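Local atomic coordinates of phenazine biosynthesis protein, PhzF family (Bacillus anthracis, PDB entry 3EDN), a protein that probably catalyses an isomerisation, as a member of the PhzF family of phenazine biosynthesis proteins with a diaminopimelate epimerase-like fold. Residues G19-I24 against E225-G230; G44-S49 against C73-V78; Q123-F128 against S278-I283. All coordinates share one frame; numbering follows the deposited sequence. Where two conformers were deposited one is given.

How the contacts relate
From the N terminus, strand 20-25 comes first and its start is met some 200 residues later by E225-G230, so contact 1 closes a long loop between the two lobes. Contact 2 (44-49 with 73-78) nests inside that loop, setting the start of strand 48-52, and the loop before it, against the start of helix 74-86. Contacts 1 and 2 adjoin: G23 O lies 2.8 Å from S49 N, and both touch one sulfate. Q123-F128 opens contact 3 before contact 1 has closed, and S278-I283 completes it afterwards, so the two cross. Contact 3 pairs two chain passages between the lobes, its centre about 23 Å from that of contact 1, yet Q123 NE2 still reaches G230 O.

Contact 1 (G19-I24 against E225-G230); sequences GNPAGI and EDPVTG. With SO4 (sulfate ion), chain C; SO4 (sulfate ion), chain G.
CG lies anti to the backbone N in both N20 (chi1 -169°) and D226 (chi1 -160°), and these torsions bring carboxamide and carboxylate into one small polar network between strand 20-25 and the turn after strand 225-226. The direct link is N20 ND2 to V228 O, 2.8 Å; it is bent, with an N-H...O angle of 141° and the donor above the carbonyl plane. One water accepts from N20 ND2 at 2.9 Å and donates to D226 OD1 and to a sulfate oxygen; a second donates to N20 OD1 at 2.8 Å and D226 OD2 at 2.7 Å. T229 OG1 donates over 2.6 Å to the anti lone pair of D226 OD1, which steadies the carboxylate. Packing flanks this network: the P227 ring crosses the N20 side chain at about a right angle, its CG 4.3 Å from P21 CD, while V228 CG2 rests 4.0 Å from G19 CA. G230 N, starting helix 230-244, binds sulfate O2 at 2.8 Å, and H75 binds the same ion. The sulfate, probably from the crystallisation liquor, lies between two helix N termini, consistent with the interlobe cleft of the diaminopimelate epimerase-like fold, where relatives have their active site.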
ATOM      1  N   GLY A  19      -9.335  26.774   9.908  1.00  8.43           N
ATOM      2  CA  GLY A  19      -9.649  25.469  10.469  1.00  8.36           C
ATOM      3  C   GLY A  19      -8.461  24.532  10.644  1.00  8.13           C
ATOM      4  O   GLY A  19      -7.300  24.966  10.757  1.00  9.78           O
ATOM      5  N   ASN A  20      -8.773  23.238  10.676  1.00  7.85           N
ATOM      6  CA  ASN A  20      -7.789  22.191  10.888  1.00  8.46           C
ATOM      7  C   ASN A  20      -7.393  21.601   9.543  1.00  8.73           C
ATOM      8  O   ASN A  20      -8.197  20.956   8.892  1.00  8.67           O
ATOM      9  CB  ASN A  20      -8.395  21.128  11.796  1.00  8.93           C
ATOM     10  CG  ASN A  20      -7.363  20.122  12.299  1.00  9.56           C
ATOM     11  OD1 ASN A  20      -6.227  20.071  11.803  1.00 10.51           O
ATOM     12  ND2 ASN A  20      -7.735  19.350  13.302  1.00 10.38           N
ATOM     13  N   PRO A  21      -6.155  21.859   9.108  1.00  8.71           N
ATOM     14  CA  PRO A  21      -5.749  21.423   7.755  1.00  8.74           C
ATOM     15  C   PRO A  21      -5.866  19.941   7.510  1.00  8.64           C
ATOM     16  O   PRO A  21      -5.522  19.099   8.368  1.00  8.80           O
ATOM     17  CB  PRO A  21      -4.265  21.799   7.703  1.00  8.98           C
ATOM     18  CG  PRO A  21      -4.182  23.000   8.618  1.00  9.76           C
ATOM     19  CD  PRO A  21      -5.059  22.566   9.790  1.00  9.36           C
ATOM     20  N   ALA A  22      -6.340  19.629   6.310  1.00  8.87           N
ATOM     21  CA  ALA A  22      -6.530  18.265   5.893  1.00  8.16           C
ATOM     22  C   ALA A  22      -5.944  18.178   4.478  1.00  9.12           C
ATOM     23  O   ALA A  22      -6.481  18.780   3.551  1.00  8.52           O
ATOM     24  CB  ALA A  22      -8.037  17.939   5.884  1.00  9.76           C
ATOM     25  N   GLY A  23      -4.850  17.428   4.309  1.00  7.83           N
ATOM     26  CA  GLY A  23      -4.334  17.133   2.968  1.00  8.41           C
ATOM     27  C   GLY A  23      -5.180  16.035   2.349  1.00  8.47           C
ATOM     28  O   GLY A  23      -5.668  15.157   3.038  1.00  9.35           O
ATOM     29  N   ILE A  24      -5.365  16.093   1.037  1.00  8.62           N
ATOM     30  CA  ILE A  24      -6.207  15.112   0.367  1.00  8.63           C
ATOM     31  C   ILE A  24      -5.671  14.760  -1.012  1.00  8.95           C
ATOM     32  O   ILE A  24      -5.367  15.635  -1.821  1.00  9.08           O
ATOM     33  CB  ILE A  24      -7.651  15.656   0.166  1.00  9.31           C
ATOM     34  CG1 ILE A  24      -8.238  16.248   1.452  1.00 10.49           C
ATOM     35  CG2 ILE A  24      -8.572  14.574  -0.394  1.00 11.18           C
ATOM     36  CD1 ILE A  24      -9.431  17.149   1.183  1.00 10.91           C
ATOM     37  N   GLU A 225      -0.181  22.885  20.378  1.00 19.86           N
ATOM     38  CA  GLU A 225      -1.605  23.230  20.333  1.00 18.73           C
ATOM     39  C   GLU A 225      -2.273  22.892  18.990  1.00 20.03           C
ATOM     40  O   GLU A 225      -1.737  23.211  17.939  1.00 21.33           O
ATOM     41  CB  GLU A 225      -1.779  24.716  20.658  1.00 18.72           C
ATOM     42  CG  GLU A 225      -3.186  25.261  20.425  1.00 15.92           C
ATOM     43  CD  GLU A 225      -3.430  26.616  21.064  1.00 16.56           C
ATOM     44  OE1 GLU A 225      -2.454  27.334  21.421  1.00 16.13           O
ATOM     45  OE2 GLU A 225      -4.615  26.966  21.211  1.00 15.23           O
ATOM     46  N   ASP A 226      -3.452  22.273  19.051  1.00 19.08           N
ATOM     47  CA  ASP A 226      -4.224  21.830  17.873  1.00 17.81           C
ATOM     48  C   ASP A 226      -5.310  22.884  17.564  1.00 17.39           C
ATOM     49  O   ASP A 226      -5.937  23.411  18.476  1.00 16.61           O
ATOM     50  CB  ASP A 226      -4.884  20.489  18.231  1.00 17.80           C
ATOM     51  CG  ASP A 226      -5.311  19.667  17.016  1.00 19.06           C
ATOM     52  OD1 ASP A 226      -6.515  19.376  16.924  1.00 19.77           O
ATOM     53  OD2 ASP A 226      -4.447  19.265  16.196  1.00 20.03           O
ATOM     54  N   PRO A 227      -5.522  23.221  16.284  1.00 16.01           N
ATOM     55  CA  PRO A 227      -6.467  24.299  15.930  1.00 15.21           C
ATOM     56  C   PRO A 227      -7.978  24.062  16.221  1.00 13.89           C
ATOM     57  O   PRO A 227      -8.664  24.939  16.771  1.00 13.18           O
ATOM     58  CB  PRO A 227      -6.220  24.512  14.428  1.00 16.55           C
ATOM     59  CG  PRO A 227      -5.593  23.243  13.966  1.00 16.00           C
ATOM     60  CD  PRO A 227      -4.823  22.673  15.101  1.00 16.76           C
ATOM     61  N   VAL A 228      -8.493  22.910  15.809  1.00 12.51           N
ATOM     62  CA  VAL A 228      -9.903  22.565  16.007  1.00 12.07           C
ATOM     63  C   VAL A 228      -9.994  21.050  16.058  1.00 11.58           C
ATOM     64  O   VAL A 228      -9.699  20.369  15.075  1.00 12.11           O
ATOM     65  CB  VAL A 228     -10.819  23.008  14.843  1.00 14.37           C
ATOM     66  CG1 VAL A 228     -12.273  23.022  15.330  1.00 13.48           C
ATOM     67  CG2 VAL A 228     -10.342  24.314  14.209  1.00 16.40           C
ATOM     68  N   THR A 229     -10.373  20.517  17.209  1.00  9.50           N
ATOM     69  CA  THR A 229     -10.167  19.109  17.525  1.00  9.69           C
ATOM     70  C   THR A 229     -11.514  18.390  17.655  1.00  9.70           C
ATOM     71  O   THR A 229     -12.266  18.622  18.607  1.00 10.58           O
ATOM     72  CB  THR A 229      -9.374  18.968  18.840  1.00 10.26           C
ATOM     73  OG1 THR A 229      -8.225  19.839  18.788  1.00 10.89           O
ATOM     74  CG2 THR A 229      -8.933  17.519  19.050  1.00 11.35           C
ATOM     75  N   GLY A 230     -11.824  17.526  16.695  1.00  9.81           N
ATOM     76  CA  GLY A 230     -13.123  16.856  16.668  1.00  9.73           C
ATOM     77  C   GLY A 230     -13.304  15.872  17.812  1.00  9.71           C
ATOM     78  O   GLY A 230     -14.381  15.789  18.394  1.00  9.94           O
TER
HETATM   79  S   SO4 C 300      -9.563  15.421  14.923  1.00 13.59           S
HETATM   80  O1  SO4 C 300      -9.228  14.670  13.716  1.00 13.43           O
HETATM   81  O2  SO4 C 300     -10.072  16.760  14.672  1.00 13.61           O
HETATM   82  O3  SO4 C 300     -10.453  14.643  15.727  1.00 14.44           O
HETATM   83  O4  SO4 C 300      -8.318  15.521  15.694  1.00 16.82           O
HETATM   84  S   SO4 G 304       2.456  23.536  17.364  0.50 31.51           S
HETATM   85  O1  SO4 G 304       3.200  22.461  18.006  0.50 31.28           O
HETATM   86  O2  SO4 G 304       2.363  23.251  15.932  0.50 31.53           O
HETATM   87  O3  SO4 G 304       1.111  23.598  17.929  0.50 31.71           O
HETATM   88  O4  SO4 G 304       3.134  24.814  17.567  0.50 31.46           O
HETATM   89  O   HOH W   1      -6.506  17.407  15.082  1.00 17.06           O
HETATM   90  O   HOH W   2      -4.081  19.474  13.493  1.00 22.39           O

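Contact 2 (G44-S49 against C73-V78); sequences GFNETS and CGHGTV. With SO4 (sulfate ion), chain C.
The backbone of 44-49 leaves helix 33-43 at G44 and becomes extended from E47 onward, entering strand 48-52, whereas 73-78 begins the first turn of helix 74-86. The two come closest at S49 and G76, with CA atoms 6.2 Å apart. C73 holds the N-cap position: its SG accepts a weak bond from G76 N at 3.4 Å, and its carbonyl O takes both T77 N (3.0 Å) and T77 OG1. E47 has CG anti to its backbone N and then bends at chi2 (-90°), laying the carboxylate alongside the cap. Its OE1 lies 3.6 Å from CA of G76, a residue with no side chain to intervene, and its CD is 3.8 Å from C73 SG. S49 OG donates to the syn lone pair of E47 OE2 over 2.7 Å, which restrains the buried carboxylate. In the diaminopimelate epimerase-like fold a helix of this kind is wrapped by the strands of its lobe and points its N terminus at the cleft, as helix 74-86 does here. H75 takes the crowded chi1 position (82°), between its own N and carbonyl carbon, so that ND1 (2.7 Å) and backbone N (2.9 Å) both donate to O1 of the sulfate, which sits at the ring edge. N46 meets the far edge of the imidazole tip to tip, its amide plane turned 39° from the ring. H75 NE2 makes a weak hydrogen bond to P21 O; with ND1 donating to an anion and E47 nearby, a protonated imidazole would be plausible.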
ATOM      1  N   GLY A  44       3.552  17.649   4.552  1.00 12.59           N
ATOM      2  CA  GLY A  44       3.951  18.225   5.833  1.00 13.95           C
ATOM      3  C   GLY A  44       2.820  18.780   6.678  1.00 14.32           C
ATOM      4  O   GLY A  44       3.076  19.456   7.686  1.00 16.17           O
ATOM      5  N   PHE A  45       1.572  18.525   6.281  1.00 14.56           N
ATOM      6  CA  PHE A  45       0.436  18.869   7.134  1.00 13.75           C
ATOM      7  C   PHE A  45       0.320  17.850   8.250  1.00 13.29           C
ATOM      8  O   PHE A  45       0.888  16.770   8.173  1.00 12.07           O
ATOM      9  CB  PHE A  45      -0.895  18.868   6.381  1.00 14.63           C
ATOM     10  CG  PHE A  45      -0.981  19.846   5.250  1.00 14.14           C
ATOM     11  CD1 PHE A  45      -0.036  20.850   5.056  1.00 16.23           C
ATOM     12  CD2 PHE A  45      -2.051  19.754   4.369  1.00 15.54           C
ATOM     13  CE1 PHE A  45      -0.159  21.747   3.975  1.00 16.02           C
ATOM     14  CE2 PHE A  45      -2.179  20.635   3.304  1.00 15.78           C
ATOM     15  CZ  PHE A  45      -1.236  21.634   3.107  1.00 15.68           C
ATOM     16  N   ASN A  46      -0.461  18.171   9.273  1.00 11.86           N
ATOM     17  CA  ASN A  46      -0.689  17.236  10.362  1.00 11.23           C
ATOM     18  C   ASN A  46      -1.188  15.876   9.874  1.00 11.82           C
ATOM     19  O   ASN A  46      -0.878  14.839  10.472  1.00 12.19           O
ATOM     20  CB  ASN A  46      -1.646  17.837  11.398  1.00 12.57           C
ATOM     21  CG  ASN A  46      -3.001  18.109  10.824  1.00 13.23           C
ATOM     22  OD1 ASN A  46      -3.269  19.200  10.300  1.00 16.21           O
ATOM     23  ND2 ASN A  46      -3.864  17.123  10.895  1.00 12.17           N
ATOM     24  N   GLU A  47      -1.968  15.882   8.788  1.00 10.88           N
ATOM     25  CA  GLU A  47      -2.490  14.641   8.226  1.00 10.76           C
ATOM     26  C   GLU A  47      -2.879  14.856   6.773  1.00  9.32           C
ATOM     27  O   GLU A  47      -3.333  15.945   6.391  1.00 10.24           O
ATOM     28  CB  GLU A  47      -3.692  14.146   9.039  1.00 11.09           C
ATOM     29  CG  GLU A  47      -4.253  12.787   8.627  1.00 11.07           C
ATOM     30  CD  GLU A  47      -5.341  12.870   7.565  1.00 11.39           C
ATOM     31  OE1 GLU A  47      -5.837  13.977   7.241  1.00 12.55           O
ATOM     32  OE2 GLU A  47      -5.680  11.787   7.037  1.00 11.55           O
ATOM     33  N   THR A  48      -2.660  13.807   5.972  1.00  9.41           N
ATOM     34  CA  THR A  48      -3.077  13.732   4.558  1.00  8.91           C
ATOM     35  C   THR A  48      -3.829  12.418   4.368  1.00  8.58           C
ATOM     36  O   THR A  48      -3.347  11.360   4.798  1.00  9.91           O
ATOM     37  CB  THR A  48      -1.867  13.802   3.607  1.00  9.97           C
ATOM     38  OG1 THR A  48      -1.235  15.069   3.758  1.00 10.66           O
ATOM     39  CG2 THR A  48      -2.297  13.664   2.152  1.00  9.43           C
ATOM     40  N   SER A  49      -5.025  12.512   3.776  1.00  8.37           N
ATOM     41  CA  SER A  49      -5.876  11.349   3.471  1.00  8.56           C
ATOM     42  C   SER A  49      -5.837  10.963   1.993  1.00  8.24           C
ATOM     43  O   SER A  49      -5.630  11.797   1.098  1.00  8.78           O
ATOM     44  CB  SER A  49      -7.359  11.585   3.822  1.00  9.54           C
ATOM     45  OG  SER A  49      -7.563  12.058   5.144  1.00 10.99           O
ATOM     46  N   CYS A  73      -8.988   9.225  11.326  1.00 13.42           N
ATOM     47  CA  CYS A  73      -8.750  10.650  11.497  1.00 12.59           C
ATOM     48  C   CYS A  73     -10.030  11.412  11.213  1.00 12.33           C
ATOM     49  O   CYS A  73     -10.441  11.549  10.052  1.00 12.80           O
ATOM     50  CB  CYS A  73      -7.623  11.148  10.595  1.00 12.55           C
ATOM     51  SG  CYS A  73      -7.395  12.919  10.719  1.00 13.40           S
ATOM     52  N   GLY A  74     -10.661  11.922  12.261  1.00 11.07           N
ATOM     53  CA  GLY A  74     -11.966  12.543  12.109  1.00 10.37           C
ATOM     54  C   GLY A  74     -11.940  13.792  11.235  1.00 10.62           C
ATOM     55  O   GLY A  74     -12.760  13.925  10.327  1.00 11.48           O
ATOM     56  N   HIS A  75     -11.037  14.722  11.509  1.00  9.85           N
ATOM     57  CA  HIS A  75     -11.014  15.950  10.716  1.00  9.37           C
ATOM     58  C   HIS A  75     -10.639  15.678   9.253  1.00 10.19           C
ATOM     59  O   HIS A  75     -11.130  16.355   8.345  1.00  9.51           O
ATOM     60  CB  HIS A  75     -10.172  17.074  11.356  1.00  9.74           C
ATOM     61  CG  HIS A  75      -8.699  16.971  11.110  1.00 10.37           C
ATOM     62  ND1 HIS A  75      -7.869  16.192  11.885  1.00 10.89           N
ATOM     63  CD2 HIS A  75      -7.899  17.597  10.208  1.00 11.68           C
ATOM     64  CE1 HIS A  75      -6.624  16.325  11.459  1.00 12.02           C
ATOM     65  NE2 HIS A  75      -6.619  17.164  10.438  1.00 11.52           N
ATOM     66  N   GLY A  76      -9.799  14.669   9.031  1.00 10.55           N
ATOM     67  CA  GLY A  76      -9.429  14.285   7.661  1.00 10.32           C
ATOM     68  C   GLY A  76     -10.626  13.704   6.932  1.00 10.44           C
ATOM     69  O   GLY A  76     -10.834  13.953   5.750  1.00 11.11           O
ATOM     70  N   THR A  77     -11.443  12.949   7.644  1.00  9.77           N
ATOM     71  CA  THR A  77     -12.671  12.430   7.060  1.00  9.50           C
ATOM     72  C   THR A  77     -13.645  13.554   6.721  1.00  9.46           C
ATOM     73  O   THR A  77     -14.202  13.603   5.624  1.00  8.60           O
ATOM     74  CB  THR A  77     -13.316  11.395   8.010  1.00  9.78           C
ATOM     75  OG1 THR A  77     -12.387  10.312   8.207  1.00 11.40           O
ATOM     76  CG2 THR A  77     -14.612  10.850   7.435  1.00  9.54           C
ATOM     77  N   VAL A  78     -13.852  14.471   7.653  1.00  9.67           N
ATOM     78  CA  VAL A  78     -14.687  15.630   7.369  1.00  9.75           C
ATOM     79  C   VAL A  78     -14.193  16.410   6.141  1.00  9.46           C
ATOM     80  O   VAL A  78     -14.968  16.665   5.222  1.00  8.76           O
ATOM     81  CB  VAL A  78     -14.796  16.562   8.592  1.00 10.30           C
ATOM     82  CG1 VAL A  78     -15.359  17.952   8.197  1.00 10.71           C
ATOM     83  CG2 VAL A  78     -15.643  15.904   9.685  1.00 11.72           C
TER
HETATM   84  S   SO4 C 300      -9.563  15.421  14.923  1.00 13.59           S
HETATM   85  O1  SO4 C 300      -9.228  14.670  13.716  1.00 13.43           O
HETATM   86  O2  SO4 C 300     -10.072  16.760  14.672  1.00 13.61           O
HETATM   87  O3  SO4 C 300     -10.453  14.643  15.727  1.00 14.44           O
HETATM   88  O4  SO4 C 300      -8.318  15.521  15.694  1.00 16.82           O

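Contact 3 (Q123-F128 against S278-I283); sequences QTAPQF and SEKLQI
The two segments belong to the passages that join the lobes of the diaminopimelate epimerase-like fold: 123-128 leads from strand 117-122 to strand 127-130, while residues 278-283 run into the long strand 282-298, whose start pairs with strand 266-273 and which also pairs with strands 3-11 and 117-122. They run in broadly opposite directions, the line from CA of Q123 to CA of Q127 lying 141° from that between CA of K280 and CA of I283.

Q123 and P126 each cross I283 obliquely, as Q127 crosses K280. I283 points toward the other segment, and its CG1 branch, anti to the carbonyl carbon, meets CD of P126 at 3.9 Å; the CG2 branch touches the amide end of Q123. That amide is oriented from outside, OE1 bonded to T160 OG1 and NE2 to G230 O. P126 touches two neighbours, through CD and CG to I283 and through CG to L281 CB at 4.2 Å, with A238 of helix 230-244 touching both P126 and I283. CD of P126 also packs tightly on L281 O, 3.2 Å away.

Beside these side chains Q123 N donates to I283 O, 2.9 Å and nearly straight at 169°, in the carbonyl plane. A water stands next to that bond, donating a hydrogen bond to Q123 O (2.9 Å) and accepting one from I283 N (2.8 Å), so it bridges the two backbones beside the direct bond.

K280 closes the outer side. Its chain bends at chi2 (-81°) and again at chi4, folding CD and CE past P126 O and bringing NZ back onto a lone pair of that oxygen at 3.1 Å, in the carbonyl plane. Its CB meets A125 CB, and NZ also approaches Q127 CG. The K280 carbonyl is held in turn, S278 OG donating to a lone pair of K280 O over 2.8 Å.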
ATOM      1  N   GLN A 123     -18.959   8.915  17.122  1.00 11.75           N
ATOM      2  CA  GLN A 123     -17.774   8.675  17.940  1.00 12.18           C
ATOM      3  C   GLN A 123     -18.047   7.527  18.907  1.00 13.02           C
ATOM      4  O   GLN A 123     -19.157   7.023  18.984  1.00 13.41           O
ATOM      5  CB  GLN A 123     -17.389   9.942  18.696  1.00 11.22           C
ATOM      6  CG  GLN A 123     -16.879  11.025  17.735  1.00 11.63           C
ATOM      7  CD  GLN A 123     -16.331  12.237  18.448  1.00 11.29           C
ATOM      8  OE1 GLN A 123     -16.619  12.449  19.621  1.00 12.40           O
ATOM      9  NE2 GLN A 123     -15.570  13.065  17.721  1.00 11.70           N
ATOM     10  N   THR A 124     -17.014   7.111  19.625  1.00 14.01           N
ATOM     11  CA  THR A 124     -17.155   6.060  20.625  1.00 14.83           C
ATOM     12  C   THR A 124     -17.903   6.605  21.843  1.00 14.58           C
ATOM     13  O   THR A 124     -17.767   7.784  22.190  1.00 12.85           O
ATOM     14  CB  THR A 124     -15.770   5.518  21.032  1.00 15.45           C
ATOM     15  OG1 THR A 124     -15.062   5.110  19.854  1.00 17.49           O
ATOM     16  CG2 THR A 124     -15.907   4.328  21.962  1.00 15.99           C
ATOM     17  N   ALA A 125     -18.706   5.757  22.485  1.00 15.22           N
ATOM     18  CA  ALA A 125     -19.478   6.181  23.642  1.00 15.07           C
ATOM     19  C   ALA A 125     -18.589   6.808  24.711  1.00 15.56           C
ATOM     20  O   ALA A 125     -17.491   6.316  24.973  1.00 15.66           O
ATOM     21  CB  ALA A 125     -20.271   5.010  24.232  1.00 16.46           C
ATOM     22  N   PRO A 126     -19.045   7.914  25.317  1.00 14.98           N
ATOM     23  CA  PRO A 126     -18.149   8.624  26.242  1.00 15.56           C
ATOM     24  C   PRO A 126     -17.804   7.899  27.548  1.00 15.64           C
ATOM     25  O   PRO A 126     -18.645   7.186  28.127  1.00 17.36           O
ATOM     26  CB  PRO A 126     -18.911   9.925  26.539  1.00 15.85           C
ATOM     27  CG  PRO A 126     -20.334   9.610  26.240  1.00 15.69           C
ATOM     28  CD  PRO A 126     -20.356   8.572  25.179  1.00 15.97           C
ATOM     29  N   GLN A 127     -16.570   8.111  27.991  1.00 15.09           N
ATOM     30  CA  GLN A 127     -16.082   7.669  29.291  1.00 14.69           C
ATOM     31  C   GLN A 127     -15.509   8.872  30.020  1.00 14.09           C
ATOM     32  O   GLN A 127     -14.804   9.691  29.425  1.00 12.83           O
ATOM     33  CB  GLN A 127     -14.960   6.651  29.117  1.00 16.30           C
ATOM     34  CG  GLN A 127     -15.339   5.424  28.334  1.00 19.34           C
ATOM     35  CD  GLN A 127     -14.129   4.555  28.116  1.00 20.79           C
ATOM     36  OE1 GLN A 127     -13.655   3.909  29.046  1.00 22.28           O
ATOM     37  NE2 GLN A 127     -13.582   4.577  26.901  1.00 22.15           N
ATOM     38  N   PHE A 128     -15.796   8.965  31.318  1.00 13.91           N
ATOM     39  CA  PHE A 128     -15.204   9.985  32.183  1.00 13.89           C
ATOM     40  C   PHE A 128     -14.534   9.365  33.407  1.00 15.00           C
ATOM     41  O   PHE A 128     -14.992   8.337  33.915  1.00 16.07           O
ATOM     42  CB  PHE A 128     -16.284  10.947  32.677  1.00 13.66           C
ATOM     43  CG  PHE A 128     -16.896  11.802  31.596  1.00 13.33           C
ATOM     44  CD1 PHE A 128     -16.209  12.886  31.068  1.00 12.98           C
ATOM     45  CD2 PHE A 128     -18.170  11.531  31.136  1.00 13.24           C
ATOM     46  CE1 PHE A 128     -16.771  13.674  30.068  1.00 12.64           C
ATOM     47  CE2 PHE A 128     -18.757  12.312  30.140  1.00 13.47           C
ATOM     48  CZ  PHE A 128     -18.055  13.387  29.600  1.00 13.67           C
ATOM     49  N   SER A 278     -30.043   2.171  25.912  0.50 21.01           N
ATOM     50  CA  SER A 278     -28.594   2.411  25.893  0.50 20.49           C
ATOM     51  C   SER A 278     -28.030   2.870  27.237  0.50 19.66           C
ATOM     52  O   SER A 278     -28.589   3.748  27.885  0.50 19.79           O
ATOM     53  CB  SER A 278     -28.204   3.399  24.790  0.50 20.71           C
ATOM     54  OG  SER A 278     -26.807   3.633  24.810  0.50 21.07           O
ATOM     55  N   GLU A 279     -26.907   2.274  27.631  1.00 18.80           N
ATOM     56  CA  GLU A 279     -26.274   2.546  28.921  1.00 17.93           C
ATOM     57  C   GLU A 279     -25.521   3.865  28.940  1.00 16.73           C
ATOM     58  O   GLU A 279     -25.328   4.450  29.997  1.00 17.12           O
ATOM     59  CB  GLU A 279     -25.296   1.429  29.280  1.00 18.77           C
ATOM     60  CG  GLU A 279     -25.957   0.095  29.532  1.00 21.41           C
ATOM     61  CD  GLU A 279     -25.063  -0.861  30.305  1.00 22.43           C
ATOM     62  OE1 GLU A 279     -23.847  -0.572  30.476  1.00 23.60           O
ATOM     63  OE2 GLU A 279     -25.590  -1.903  30.743  1.00 23.72           O
ATOM     64  N   LYS A 280     -25.084   4.324  27.771  1.00 15.98           N
ATOM     65  CA  LYS A 280     -24.308   5.553  27.676  1.00 15.87           C
ATOM     66  C   LYS A 280     -24.946   6.482  26.660  1.00 14.86           C
ATOM     67  O   LYS A 280     -25.761   6.063  25.831  1.00 14.55           O
ATOM     68  CB  LYS A 280     -22.866   5.256  27.229  1.00 18.12           C
ATOM     69  CG  LYS A 280     -22.019   4.449  28.226  1.00 19.10           C
ATOM     70  CD  LYS A 280     -21.445   5.308  29.339  1.00 21.41           C
ATOM     71  CE  LYS A 280     -20.453   4.522  30.229  1.00 20.47           C
ATOM     72  NZ  LYS A 280     -19.046   4.537  29.673  1.00 21.96           N
ATOM     73  N   LEU A 281     -24.544   7.743  26.699  1.00 12.90           N
ATOM     74  CA  LEU A 281     -24.935   8.679  25.651  1.00 12.08           C
ATOM     75  C   LEU A 281     -24.322   8.241  24.326  1.00 12.41           C
ATOM     76  O   LEU A 281     -23.284   7.563  24.285  1.00 12.80           O
ATOM     77  CB  LEU A 281     -24.499  10.113  25.992  1.00 12.33           C
ATOM     78  CG  LEU A 281     -25.055  10.737  27.280  1.00 12.47           C
ATOM     79  CD1 LEU A 281     -24.361  12.040  27.627  1.00 13.32           C
ATOM     80  CD2 LEU A 281     -26.551  10.970  27.170  1.00 12.41           C
ATOM     81  N   GLN A 282     -25.001   8.600  23.243  1.00 11.95           N
ATOM     82  CA  GLN A 282     -24.446   8.417  21.904  1.00 12.69           C
ATOM     83  C   GLN A 282     -23.960   9.779  21.452  1.00 11.51           C
ATOM     84  O   GLN A 282     -24.666  10.776  21.611  1.00 11.03           O
ATOM     85  CB  GLN A 282     -25.521   7.907  20.950  1.00 15.24           C
ATOM     86  CG  GLN A 282     -25.098   7.874  19.503  1.00 19.32           C
ATOM     87  CD  GLN A 282     -26.219   7.445  18.592  1.00 22.26           C
ATOM     88  OE1 GLN A 282     -26.835   6.398  18.803  1.00 23.78           O
ATOM     89  NE2 GLN A 282     -26.488   8.245  17.561  1.00 23.45           N
ATOM     90  N   ILE A 283     -22.738   9.828  20.924  1.00  9.09           N
ATOM     91  CA  ILE A 283     -22.129  11.095  20.498  1.00  9.76           C
ATOM     92  C   ILE A 283     -21.822  11.042  19.020  1.00  9.39           C
ATOM     93  O   ILE A 283     -21.123  10.137  18.561  1.00 10.48           O
ATOM     94  CB  ILE A 283     -20.827  11.409  21.282  1.00 10.33           C
ATOM     95  CG1 ILE A 283     -21.122  11.555  22.779  1.00 11.99           C
ATOM     96  CG2 ILE A 283     -20.145  12.678  20.725  1.00 11.50           C
ATOM     97  CD1 ILE A 283     -21.992  12.755  23.116  1.00 13.50           C
TER
HETATM   98  O   HOH W   3     -21.375   7.375  20.744  1.00 15.59           O